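Local coordinates for protein alpha,alpha-trehalose-phosphate synthase (UDP-forming) (PDB 5UOF) that belongs to glycosyltransferase family 20 and has the two-domain GT-B fold, at residues A[367-381]-A[393-405]. Numbering follows the deposited sequence.
Sequences VTPLRDGMNLVAKEY and LVLSEFAGAAAEL
In the modelled conformer of Arg-371, one of two, Phe-398 CB lies over one face of the guanidinium, toward its rim, and NH2 comes within 3.6 Å of ring atom CD1; the two planes are 36° apart. The bend of the arginine chain at chi2 brings CD against Phe-398 O, and the one at chi3 turns the guanidinium to the ring. The CG of Glu-397 sits over the centre of one face of the phenyl ring, while Leu-370 O approaches the ring obliquely. A third flat group, the Asp-372 carboxylate, organises its own loop: OD1 closes an Asx turn by accepting from Met-374 N on the anti side, tilted out of the carboxylate plane, and OD2 takes Asn-375 ND2 from above that plane and is also salt-bridged to Lys-278. Asn-375 in turn N-caps the helix, its OD1 accepting from Ala-378 N in the carbonyl plane.

Ser-396 OG, anti to the backbone N (chi1 167°), donates almost straight down the carbonyl of Pro-369 (2.7 Å to its O) and accepts from Phe-398 N in an ST turn, so one buried hydroxyl ties both loops. Backbone bonds continue the seam beyond it, with Gly-400 N on Asp-372 O and Ala-401 N 2.8 Å from Met-374 O. In the modelled conformer of Glu-404, OE1 forms a salt bridge with NZ of the extended Lys-379 (2.7 Å), met on the syn side but tilted out of the carboxylate plane; NZ also binds Ile-235 O. Ala-378 CB packs on Leu-395 CD1 (3.8 Å) and Leu-405 CD1.

The segments belong to a beta-alpha-beta unit of the parallel sheet: strand 364-367 pairs with strand 392-396 through Val-367 and Leu-395, and helical residues 376-381 run nearly antiparallel (163°) to 393-396. Strand 409-411 flanks the other edge of strand 392-396, helix 416-428 covers Thr-368 and Val-394, and helix 431-447 packs on Lys-379 and Leu-405.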
loop_
_atom_site.group_PDB
_atom_site.type_symbol
_atom_site.label_atom_id
_atom_site.label_comp_id
_atom_site.label_asym_id
_atom_site.label_seq_id
_atom_site.Cartn_x
_atom_site.Cartn_y
_atom_site.Cartn_z
ATOM N N VAL A 367 18.459 9.596 7.658
ATOM C CA VAL A 367 17.029 9.793 7.899
ATOM C C VAL A 367 16.230 9.074 6.819
ATOM O O VAL A 367 15.792 9.685 5.837
ATOM C CB VAL A 367 16.698 11.298 7.930
ATOM C CG1 VAL A 367 15.257 11.527 8.361
ATOM C CG2 VAL A 367 17.664 12.038 8.846
ATOM N N THR A 368 16.018 7.777 6.978
ATOM C CA THR A 368 15.460 6.968 5.891
ATOM C C THR A 368 14.257 6.148 6.353
ATOM O O THR A 368 14.232 4.920 6.208
ATOM C CB THR A 368 16.550 6.083 5.289
ATOM O OG1 THR A 368 17.069 5.199 6.290
ATOM C CG2 THR A 368 17.710 6.945 4.727
ATOM N N PRO A 369 13.207 6.808 6.858
ATOM C CA PRO A 369 11.991 6.072 7.228
ATOM C C PRO A 369 11.351 5.428 6.014
ATOM O O PRO A 369 11.483 5.916 4.891
ATOM C CB PRO A 369 11.070 7.161 7.801
ATOM C CG PRO A 369 11.524 8.433 7.095
ATOM C CD PRO A 369 13.038 8.264 7.017
ATOM N N LEU A 370 10.615 4.336 6.260
ATOM C CA LEU A 370 9.889 3.681 5.173
ATOM C C LEU A 370 8.774 4.563 4.638
ATOM O O LEU A 370 8.425 4.469 3.456
ATOM C CB LEU A 370 9.307 2.349 5.645
ATOM C CG LEU A 370 10.339 1.416 6.269
ATOM C CD1 LEU A 370 9.683 0.082 6.642
ATOM C CD2 LEU A 370 11.536 1.221 5.325
ATOM N N ARG A 371 8.209 5.420 5.491
ATOM C CA ARG A 371 7.129 6.316 5.110
ATOM C C ARG A 371 6.999 7.381 6.191
ATOM O O ARG A 371 7.006 7.056 7.384
ATOM C CB ARG A 371 5.828 5.520 4.932
ATOM C CG ARG A 371 4.611 6.326 4.517
ATOM C CD ARG A 371 4.821 7.068 3.212
ATOM N NE ARG A 371 4.848 6.179 2.051
ATOM C CZ ARG A 371 4.561 6.580 0.815
ATOM N NH1 ARG A 371 4.206 7.841 0.597
ATOM N NH2 ARG A 371 4.593 5.712 -0.192
ATOM N N ASP A 372 6.891 8.648 5.775
ATOM C CA ASP A 372 6.823 9.755 6.728
ATOM C C ASP A 372 6.106 10.925 6.069
ATOM O O ASP A 372 6.428 11.296 4.936
ATOM C CB ASP A 372 8.241 10.153 7.166
ATOM C CG ASP A 372 8.267 10.975 8.454
ATOM O OD1 ASP A 372 7.436 11.902 8.608
ATOM O OD2 ASP A 372 9.149 10.709 9.299
ATOM N N GLY A 373 5.127 11.499 6.766
ATOM C CA GLY A 373 4.414 12.636 6.200
ATOM C C GLY A 373 5.334 13.780 5.815
ATOM O O GLY A 373 5.071 14.500 4.844
ATOM N N MET A 374 6.401 13.988 6.585
ATOM C CA MET A 374 7.324 15.080 6.301
ATOM C C MET A 374 8.724 14.689 6.751
ATOM O O MET A 374 9.593 14.437 5.913
ATOM C CB MET A 374 6.842 16.379 6.978
ATOM C CG MET A 374 7.774 17.588 6.786
ATOM S SD MET A 374 8.144 17.922 5.045
ATOM C CE MET A 374 6.499 18.141 4.348
ATOM N N ASN A 375 8.910 14.597 8.073
ATOM C CA ASN A 375 10.146 14.313 8.802
ATOM C C ASN A 375 10.902 15.604 9.075
ATOM O O ASN A 375 11.675 16.088 8.237
ATOM C CB ASN A 375 11.064 13.306 8.102
ATOM C CG ASN A 375 12.095 12.754 9.050
ATOM O OD1 ASN A 375 12.987 13.480 9.478
ATOM N ND2 ASN A 375 11.950 11.491 9.432
ATOM N N LEU A 376 10.688 16.162 10.266
ATOM C CA LEU A 376 11.367 17.395 10.637
ATOM C C LEU A 376 12.809 17.163 11.073
ATOM O O LEU A 376 13.620 18.094 10.998
ATOM C CB LEU A 376 10.579 18.109 11.742
ATOM C CG LEU A 376 9.161 18.530 11.316
ATOM C CD1 LEU A 376 8.376 19.066 12.502
ATOM C CD2 LEU A 376 9.200 19.561 10.189
ATOM N N VAL A 377 13.161 15.949 11.501
ATOM C CA VAL A 377 14.567 15.673 11.798
ATOM C C VAL A 377 15.434 15.928 10.569
ATOM O O VAL A 377 16.526 16.487 10.681
ATOM C CB VAL A 377 14.741 14.241 12.346
ATOM C CG1 VAL A 377 16.192 13.786 12.243
ATOM C CG2 VAL A 377 14.265 14.181 13.796
ATOM N N ALA A 378 14.956 15.552 9.373
ATOM C CA ALA A 378 15.741 15.826 8.167
ATOM C C ALA A 378 16.002 17.323 7.998
ATOM O O ALA A 378 17.120 17.734 7.670
ATOM C CB ALA A 378 15.037 15.256 6.933
ATOM N N LYS A 379 14.987 18.158 8.247
ATOM C CA LYS A 379 15.160 19.595 8.081
ATOM C C LYS A 379 16.036 20.168 9.189
ATOM O O LYS A 379 16.892 21.030 8.932
ATOM C CB LYS A 379 13.786 20.281 8.047
ATOM C CG LYS A 379 12.898 19.770 6.888
ATOM C CD LYS A 379 11.661 20.623 6.682
ATOM C CE LYS A 379 10.927 20.225 5.375
ATOM N NZ LYS A 379 9.718 21.082 5.102
ATOM N N GLU A 380 15.830 19.697 10.423
ATOM C CA GLU A 380 16.664 20.109 11.551
ATOM C C GLU A 380 18.119 19.723 11.332
ATOM O O GLU A 380 19.031 20.477 11.708
ATOM C CB GLU A 380 16.161 19.473 12.843
ATOM C CG GLU A 380 14.803 19.992 13.277
ATOM C CD GLU A 380 14.093 19.065 14.253
ATOM O OE1 GLU A 380 14.681 18.043 14.654
ATOM O OE2 GLU A 380 12.945 19.371 14.629
ATOM N N TYR A 381 18.354 18.547 10.740
ATOM C CA TYR A 381 19.723 18.127 10.470
ATOM C C TYR A 381 20.429 19.133 9.563
ATOM O O TYR A 381 21.530 19.605 9.872
ATOM C CB TYR A 381 19.749 16.720 9.848
ATOM C CG TYR A 381 21.182 16.308 9.666
ATOM C CD1 TYR A 381 21.906 15.800 10.734
ATOM C CD2 TYR A 381 21.838 16.525 8.456
ATOM C CE1 TYR A 381 23.245 15.485 10.598
ATOM C CE2 TYR A 381 23.180 16.193 8.300
ATOM C CZ TYR A 381 23.879 15.682 9.387
ATOM O OH TYR A 381 25.217 15.384 9.262
ATOM N N LEU A 393 22.999 14.820 4.096
ATOM C CA LEU A 393 21.745 14.185 4.479
ATOM C C LEU A 393 21.463 13.023 3.540
ATOM O O LEU A 393 21.388 13.213 2.322
ATOM C CB LEU A 393 20.592 15.183 4.432
ATOM C CG LEU A 393 19.180 14.625 4.661
ATOM C CD1 LEU A 393 19.038 14.120 6.085
ATOM C CD2 LEU A 393 18.160 15.706 4.371
ATOM N N VAL A 394 21.289 11.833 4.113
ATOM C CA VAL A 394 20.815 10.657 3.387
ATOM C C VAL A 394 19.350 10.496 3.753
ATOM O O VAL A 394 19.023 10.329 4.934
ATOM C CB VAL A 394 21.616 9.402 3.760
ATOM C CG1 VAL A 394 21.032 8.185 3.064
ATOM C CG2 VAL A 394 23.087 9.571 3.353
ATOM N N LEU A 395 18.469 10.565 2.755
ATOM C CA LEU A 395 17.042 10.787 3.006
ATOM C C LEU A 395 16.202 9.802 2.212
ATOM O O LEU A 395 16.428 9.622 1.014
ATOM C CB LEU A 395 16.642 12.220 2.625
ATOM C CG LEU A 395 15.175 12.620 2.834
ATOM C CD1 LEU A 395 14.796 12.501 4.286
ATOM C CD2 LEU A 395 14.931 14.052 2.358
ATOM N N SER A 396 15.205 9.204 2.870
ATOM C CA SER A 396 14.271 8.310 2.191
ATOM C C SER A 396 13.386 9.071 1.211
ATOM O O SER A 396 12.828 10.121 1.543
ATOM C CB SER A 396 13.375 7.617 3.217
ATOM O OG SER A 396 12.274 6.979 2.577
ATOM N N GLU A 397 13.215 8.506 0.015
ATOM C CA GLU A 397 12.311 9.085 -0.969
ATOM C C GLU A 397 10.851 9.014 -0.545
ATOM O O GLU A 397 10.011 9.614 -1.217
ATOM C CB GLU A 397 12.466 8.384 -2.316
ATOM C CG GLU A 397 12.119 6.921 -2.288
ATOM C CD GLU A 397 12.158 6.331 -3.681
ATOM O OE1 GLU A 397 11.142 6.421 -4.402
ATOM O OE2 GLU A 397 13.224 5.812 -4.062
ATOM N N PHE A 398 10.530 8.264 0.505
ATOM C CA PHE A 398 9.159 8.175 1.001
ATOM C C PHE A 398 8.897 9.099 2.176
ATOM O O PHE A 398 7.828 8.998 2.805
ATOM C CB PHE A 398 8.833 6.748 1.405
ATOM C CG PHE A 398 9.013 5.744 0.291
ATOM C CD1 PHE A 398 8.163 5.740 -0.799
ATOM C CD2 PHE A 398 10.034 4.807 0.352
ATOM C CE1 PHE A 398 8.321 4.805 -1.818
ATOM C CE2 PHE A 398 10.204 3.878 -0.663
ATOM C CZ PHE A 398 9.350 3.877 -1.740
ATOM N N ALA A 399 9.844 9.967 2.507
ATOM C CA ALA A 399 9.603 11.042 3.466
ATOM C C ALA A 399 9.105 12.268 2.714
ATOM O O ALA A 399 9.607 12.599 1.635
ATOM C CB ALA A 399 10.875 11.380 4.244
ATOM N N GLY A 400 8.088 12.927 3.273
ATOM C CA GLY A 400 7.549 14.108 2.621
ATOM C C GLY A 400 8.601 15.161 2.333
ATOM O O GLY A 400 8.501 15.894 1.342
ATOM N N ALA A 401 9.618 15.255 3.191
ATOM C CA ALA A 401 10.650 16.279 3.030
ATOM C C ALA A 401 11.496 16.058 1.778
ATOM O O ALA A 401 12.166 16.998 1.328
ATOM C CB ALA A 401 11.557 16.314 4.264
ATOM N N ALA A 402 11.479 14.849 1.213
ATOM C CA ALA A 402 12.235 14.573 -0.007
ATOM C C ALA A 402 11.778 15.423 -1.186
ATOM O O ALA A 402 12.564 15.654 -2.111
ATOM C CB ALA A 402 12.123 13.087 -0.374
ATOM N N ALA A 403 10.535 15.905 -1.175
ATOM C CA ALA A 403 10.073 16.767 -2.253
ATOM C C ALA A 403 10.763 18.123 -2.230
ATOM O O ALA A 403 10.788 18.814 -3.251
ATOM C CB ALA A 403 8.555 16.952 -2.148
ATOM N N GLU A 404 11.326 18.506 -1.094
ATOM C CA GLU A 404 11.976 19.801 -0.917
ATOM C C GLU A 404 13.488 19.708 -0.842
ATOM O O GLU A 404 14.188 20.532 -1.445
ATOM C CB GLU A 404 11.466 20.476 0.364
ATOM C CG GLU A 404 9.996 20.849 0.336
ATOM C CD GLU A 404 9.499 21.362 1.681
ATOM O OE1 GLU A 404 9.034 20.543 2.510
ATOM O OE2 GLU A 404 9.589 22.592 1.904
ATOM N N LEU A 405 14.007 18.726 -0.108
ATOM C CA LEU A 405 15.442 18.628 0.161
ATOM C C LEU A 405 16.136 17.905 -0.991
ATOM O O LEU A 405 16.639 16.787 -0.871
ATOM C CB LEU A 405 15.678 17.944 1.501
ATOM C CG LEU A 405 15.029 18.683 2.690
ATOM C CD1 LEU A 405 15.289 17.951 4.000
ATOM C CD2 LEU A 405 15.501 20.144 2.783
HETATM O O HOH W 1 10.721 23.693 4.897
#